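Local coordinates for Ctr9 protein (Myceliophthora thermophila, PDB 6AF0) that probably binds the RNA polymerase II complex and is built largely of helices, including tetratricopeptide repeats, at residues 807-820 / 831-845. Residues are numbered along the deposited sequence; the frame is centred on the assembly and turned at random.
Sequences NDAGIISCLGRTWL and AYKMALDQAKKAVAV
Q838 reaches from helix 831-845 into a hole formed by I812, L815, G816 and W819. Its CB rests on the backbone of G816, 3.7 Å from CA. CG, set beside the backbone N (chi1 -68°), comes within 4.1 Å of both L815 CG and W819 CD1. A bend at chi2 then swings the amide across L815 at a slant, CD and NE2 each 3.8 Å from L815 CD2, while OE1 turns to I812 CG2. Amide and indole planes are 5° apart.

W819 is in turn a knob among A831, M834, A835 and Q838. M834 CB sits over the five-membered ring, 3.4 Å from its centroid, a CH-pi contact; M834 SD, above the six-membered ring and 5.1 Å from its centroid, makes a more distant Met-aromatic contact. Across the W819 backbone from its indole, L820 CB packs on A835 CB at 3.8 Å, and L820 CD1 touches the Y832 ring.

With no hydrogen bond between them, the helices pair by interdigitation, antiparallel at 164°; the segment axes approach to 7.5 Å, consistent with the helical hairpin of a TPR. Helices 773-785 and 789-801 pack on 809-820, helix 850-869 touches both segments, and another protein's chain meets S813, R817 and A839.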
# COMPACT_ATOMS: atom_id res chain seq x y z
N ASN A 807 -9.05 49.97 -14.08
CA ASN A 807 -9.81 51.21 -13.88
C ASN A 807 -11.34 51.05 -13.90
O ASN A 807 -12.05 51.72 -14.67
CB ASN A 807 -9.39 52.26 -14.93
CG ASN A 807 -9.65 51.81 -16.37
OD1 ASN A 807 -10.39 50.86 -16.61
ND2 ASN A 807 -9.03 52.50 -17.32
N ASP A 808 -11.85 50.17 -13.04
CA ASP A 808 -13.29 49.99 -12.92
C ASP A 808 -13.82 51.21 -12.18
O ASP A 808 -13.47 51.44 -11.03
CB ASP A 808 -13.64 48.68 -12.20
CG ASP A 808 -15.07 48.21 -12.47
OD1 ASP A 808 -15.24 47.18 -13.16
OD2 ASP A 808 -16.01 48.88 -11.99
N ALA A 809 -14.61 52.02 -12.86
CA ALA A 809 -15.18 53.22 -12.25
C ALA A 809 -15.93 52.97 -10.92
O ALA A 809 -15.63 53.61 -9.93
CB ALA A 809 -16.10 53.89 -13.23
N GLY A 810 -16.89 52.04 -10.93
CA GLY A 810 -17.70 51.70 -9.76
C GLY A 810 -16.91 51.22 -8.55
O GLY A 810 -17.34 51.43 -7.42
N ILE A 811 -15.76 50.59 -8.80
CA ILE A 811 -14.85 50.14 -7.72
C ILE A 811 -14.01 51.30 -7.21
O ILE A 811 -13.74 51.40 -6.00
CB ILE A 811 -13.87 49.02 -8.16
CG1 ILE A 811 -14.61 47.83 -8.78
CG2 ILE A 811 -13.06 48.54 -6.96
CD1 ILE A 811 -13.71 46.72 -9.28
N ILE A 812 -13.57 52.14 -8.13
CA ILE A 812 -12.86 53.37 -7.79
C ILE A 812 -13.76 54.26 -6.93
O ILE A 812 -13.32 54.80 -5.93
CB ILE A 812 -12.43 54.14 -9.05
CG1 ILE A 812 -11.38 53.35 -9.86
CG2 ILE A 812 -11.81 55.47 -8.67
CD1 ILE A 812 -11.09 53.93 -11.24
N SER A 813 -15.02 54.40 -7.33
CA SER A 813 -15.96 55.17 -6.53
C SER A 813 -15.98 54.62 -5.11
O SER A 813 -15.63 55.33 -4.15
CB SER A 813 -17.38 55.12 -7.12
OG SER A 813 -17.40 55.53 -8.47
N CYS A 814 -16.36 53.35 -4.99
CA CYS A 814 -16.49 52.68 -3.72
C CYS A 814 -15.22 52.85 -2.88
O CYS A 814 -15.27 53.09 -1.68
CB CYS A 814 -16.83 51.19 -3.93
SG CYS A 814 -18.51 50.90 -4.59
N LEU A 815 -14.08 52.75 -3.54
CA LEU A 815 -12.83 52.94 -2.85
C LEU A 815 -12.69 54.37 -2.35
O LEU A 815 -12.09 54.60 -1.31
CB LEU A 815 -11.67 52.57 -3.76
CG LEU A 815 -10.28 52.80 -3.21
CD1 LEU A 815 -10.04 52.03 -1.93
CD2 LEU A 815 -9.27 52.39 -4.25
N GLY A 816 -13.22 55.32 -3.11
CA GLY A 816 -13.07 56.75 -2.79
C GLY A 816 -13.82 57.10 -1.53
O GLY A 816 -13.25 57.65 -0.59
N ARG A 817 -15.10 56.77 -1.52
CA ARG A 817 -15.95 56.86 -0.33
C ARG A 817 -15.37 56.14 0.89
O ARG A 817 -15.46 56.63 2.00
CB ARG A 817 -17.34 56.30 -0.65
CG ARG A 817 -18.09 55.73 0.52
CD ARG A 817 -19.49 55.36 0.12
NE ARG A 817 -20.02 54.35 1.04
CZ ARG A 817 -21.31 54.12 1.24
NH1 ARG A 817 -22.25 54.81 0.60
NH2 ARG A 817 -21.66 53.17 2.11
N THR A 818 -14.78 54.97 0.71
CA THR A 818 -14.17 54.25 1.83
C THR A 818 -13.06 55.11 2.40
O THR A 818 -13.04 55.38 3.59
CB THR A 818 -13.60 52.88 1.41
OG1 THR A 818 -14.62 52.12 0.76
CG2 THR A 818 -13.07 52.08 2.60
N TRP A 819 -12.15 55.56 1.55
CA TRP A 819 -11.15 56.53 1.97
C TRP A 819 -11.78 57.74 2.68
O TRP A 819 -11.29 58.17 3.72
CB TRP A 819 -10.34 57.03 0.77
CG TRP A 819 -9.08 56.25 0.50
CD1 TRP A 819 -8.77 55.58 -0.64
CD2 TRP A 819 -7.97 56.07 1.38
NE1 TRP A 819 -7.53 55.00 -0.53
CE2 TRP A 819 -7.01 55.28 0.70
CE3 TRP A 819 -7.68 56.50 2.69
CZ2 TRP A 819 -5.79 54.91 1.28
CZ3 TRP A 819 -6.45 56.13 3.27
CH2 TRP A 819 -5.53 55.34 2.56
N LEU A 820 -12.86 58.27 2.12
CA LEU A 820 -13.53 59.44 2.68
C LEU A 820 -14.02 59.16 4.08
O LEU A 820 -13.75 59.94 4.99
CB LEU A 820 -14.70 59.87 1.80
CG LEU A 820 -15.64 60.95 2.33
CD1 LEU A 820 -14.91 62.24 2.66
CD2 LEU A 820 -16.73 61.26 1.33
N ALA A 831 -6.43 60.98 4.10
CA ALA A 831 -7.56 60.12 3.73
C ALA A 831 -8.59 60.83 2.87
O ALA A 831 -9.23 60.21 2.01
CB ALA A 831 -8.23 59.57 4.98
N TYR A 832 -8.79 62.12 3.11
CA TYR A 832 -9.61 62.94 2.24
C TYR A 832 -8.88 63.16 0.92
O TYR A 832 -9.51 63.14 -0.13
CB TYR A 832 -9.89 64.29 2.88
CG TYR A 832 -10.83 64.27 4.06
CD1 TYR A 832 -12.21 64.33 3.89
CD2 TYR A 832 -10.32 64.24 5.37
CE1 TYR A 832 -13.06 64.33 4.98
CE2 TYR A 832 -11.17 64.24 6.47
CZ TYR A 832 -12.54 64.28 6.27
OH TYR A 832 -13.39 64.29 7.34
N LYS A 833 -7.57 63.40 1.00
CA LYS A 833 -6.69 63.49 -0.18
C LYS A 833 -6.91 62.28 -1.10
O LYS A 833 -7.20 62.44 -2.29
CB LYS A 833 -5.20 63.61 0.23
CG LYS A 833 -4.22 62.73 -0.54
CD LYS A 833 -2.75 62.94 -0.16
CE LYS A 833 -1.83 62.42 -1.27
NZ LYS A 833 -0.44 62.09 -0.84
N MET A 834 -6.80 61.08 -0.52
CA MET A 834 -6.95 59.86 -1.28
C MET A 834 -8.36 59.76 -1.86
O MET A 834 -8.53 59.43 -3.04
CB MET A 834 -6.63 58.65 -0.41
CG MET A 834 -5.16 58.55 -0.01
SD MET A 834 -4.08 58.40 -1.43
CE MET A 834 -2.48 58.19 -0.63
N ALA A 835 -9.36 60.08 -1.04
CA ALA A 835 -10.76 60.05 -1.47
C ALA A 835 -11.02 60.97 -2.66
O ALA A 835 -11.85 60.68 -3.52
CB ALA A 835 -11.66 60.45 -0.32
N LEU A 836 -10.30 62.08 -2.72
CA LEU A 836 -10.45 63.00 -3.84
C LEU A 836 -9.71 62.45 -5.05
O LEU A 836 -10.26 62.36 -6.16
CB LEU A 836 -9.91 64.38 -3.46
CG LEU A 836 -9.96 65.46 -4.53
CD1 LEU A 836 -11.37 65.66 -5.05
CD2 LEU A 836 -9.39 66.76 -3.98
N ASP A 837 -8.47 62.04 -4.82
CA ASP A 837 -7.67 61.40 -5.86
C ASP A 837 -8.48 60.32 -6.55
O ASP A 837 -8.68 60.38 -7.77
CB ASP A 837 -6.37 60.82 -5.29
CG ASP A 837 -5.33 61.88 -5.05
OD1 ASP A 837 -5.58 63.06 -5.40
OD2 ASP A 837 -4.25 61.53 -4.53
N GLN A 838 -8.99 59.38 -5.77
CA GLN A 838 -9.86 58.35 -6.30
C GLN A 838 -11.05 58.95 -7.04
O GLN A 838 -11.40 58.49 -8.11
CB GLN A 838 -10.37 57.43 -5.21
CG GLN A 838 -9.29 56.56 -4.61
CD GLN A 838 -8.46 55.82 -5.65
OE1 GLN A 838 -8.92 55.58 -6.77
NE2 GLN A 838 -7.24 55.45 -5.28
N ALA A 839 -11.66 59.98 -6.48
CA ALA A 839 -12.84 60.53 -7.12
C ALA A 839 -12.48 61.13 -8.46
O ALA A 839 -13.30 61.16 -9.38
CB ALA A 839 -13.50 61.56 -6.23
N LYS A 840 -11.26 61.64 -8.54
CA LYS A 840 -10.73 62.21 -9.78
C LYS A 840 -10.27 61.13 -10.76
O LYS A 840 -10.32 61.32 -11.97
CB LYS A 840 -9.57 63.16 -9.49
CG LYS A 840 -9.97 64.61 -9.27
CD LYS A 840 -8.83 65.44 -8.68
CE LYS A 840 -7.44 65.01 -9.15
NZ LYS A 840 -7.18 65.36 -10.58
N LYS A 841 -9.80 60.00 -10.26
CA LYS A 841 -9.48 58.89 -11.15
C LYS A 841 -10.73 58.41 -11.87
O LYS A 841 -10.71 58.10 -13.05
CB LYS A 841 -8.86 57.73 -10.41
CG LYS A 841 -7.42 57.97 -9.98
CD LYS A 841 -6.55 56.74 -10.25
CE LYS A 841 -5.73 56.34 -9.03
NZ LYS A 841 -5.05 57.49 -8.36
N ALA A 842 -11.83 58.34 -11.14
CA ALA A 842 -13.08 57.89 -11.70
C ALA A 842 -13.55 58.87 -12.74
O ALA A 842 -14.13 58.47 -13.75
CB ALA A 842 -14.13 57.73 -10.62
N VAL A 843 -13.32 60.15 -12.50
CA VAL A 843 -13.88 61.17 -13.39
C VAL A 843 -13.10 61.13 -14.70
O VAL A 843 -13.65 61.36 -15.78
CB VAL A 843 -13.88 62.60 -12.77
CG1 VAL A 843 -12.50 63.24 -12.83
CG2 VAL A 843 -14.91 63.49 -13.45
N ALA A 844 -11.82 60.81 -14.59
CA ALA A 844 -10.95 60.68 -15.75
C ALA A 844 -11.50 59.60 -16.66
O ALA A 844 -11.63 59.81 -17.86
CB ALA A 844 -9.53 60.34 -15.31
N VAL A 845 -11.86 58.47 -16.06
CA VAL A 845 -12.40 57.32 -16.80
C VAL A 845 -13.74 57.64 -17.46
O VAL A 845 -13.91 57.38 -18.64
CB VAL A 845 -12.51 56.08 -15.89
CG1 VAL A 845 -13.31 54.96 -16.56
CG2 VAL A 845 -11.12 55.59 -15.50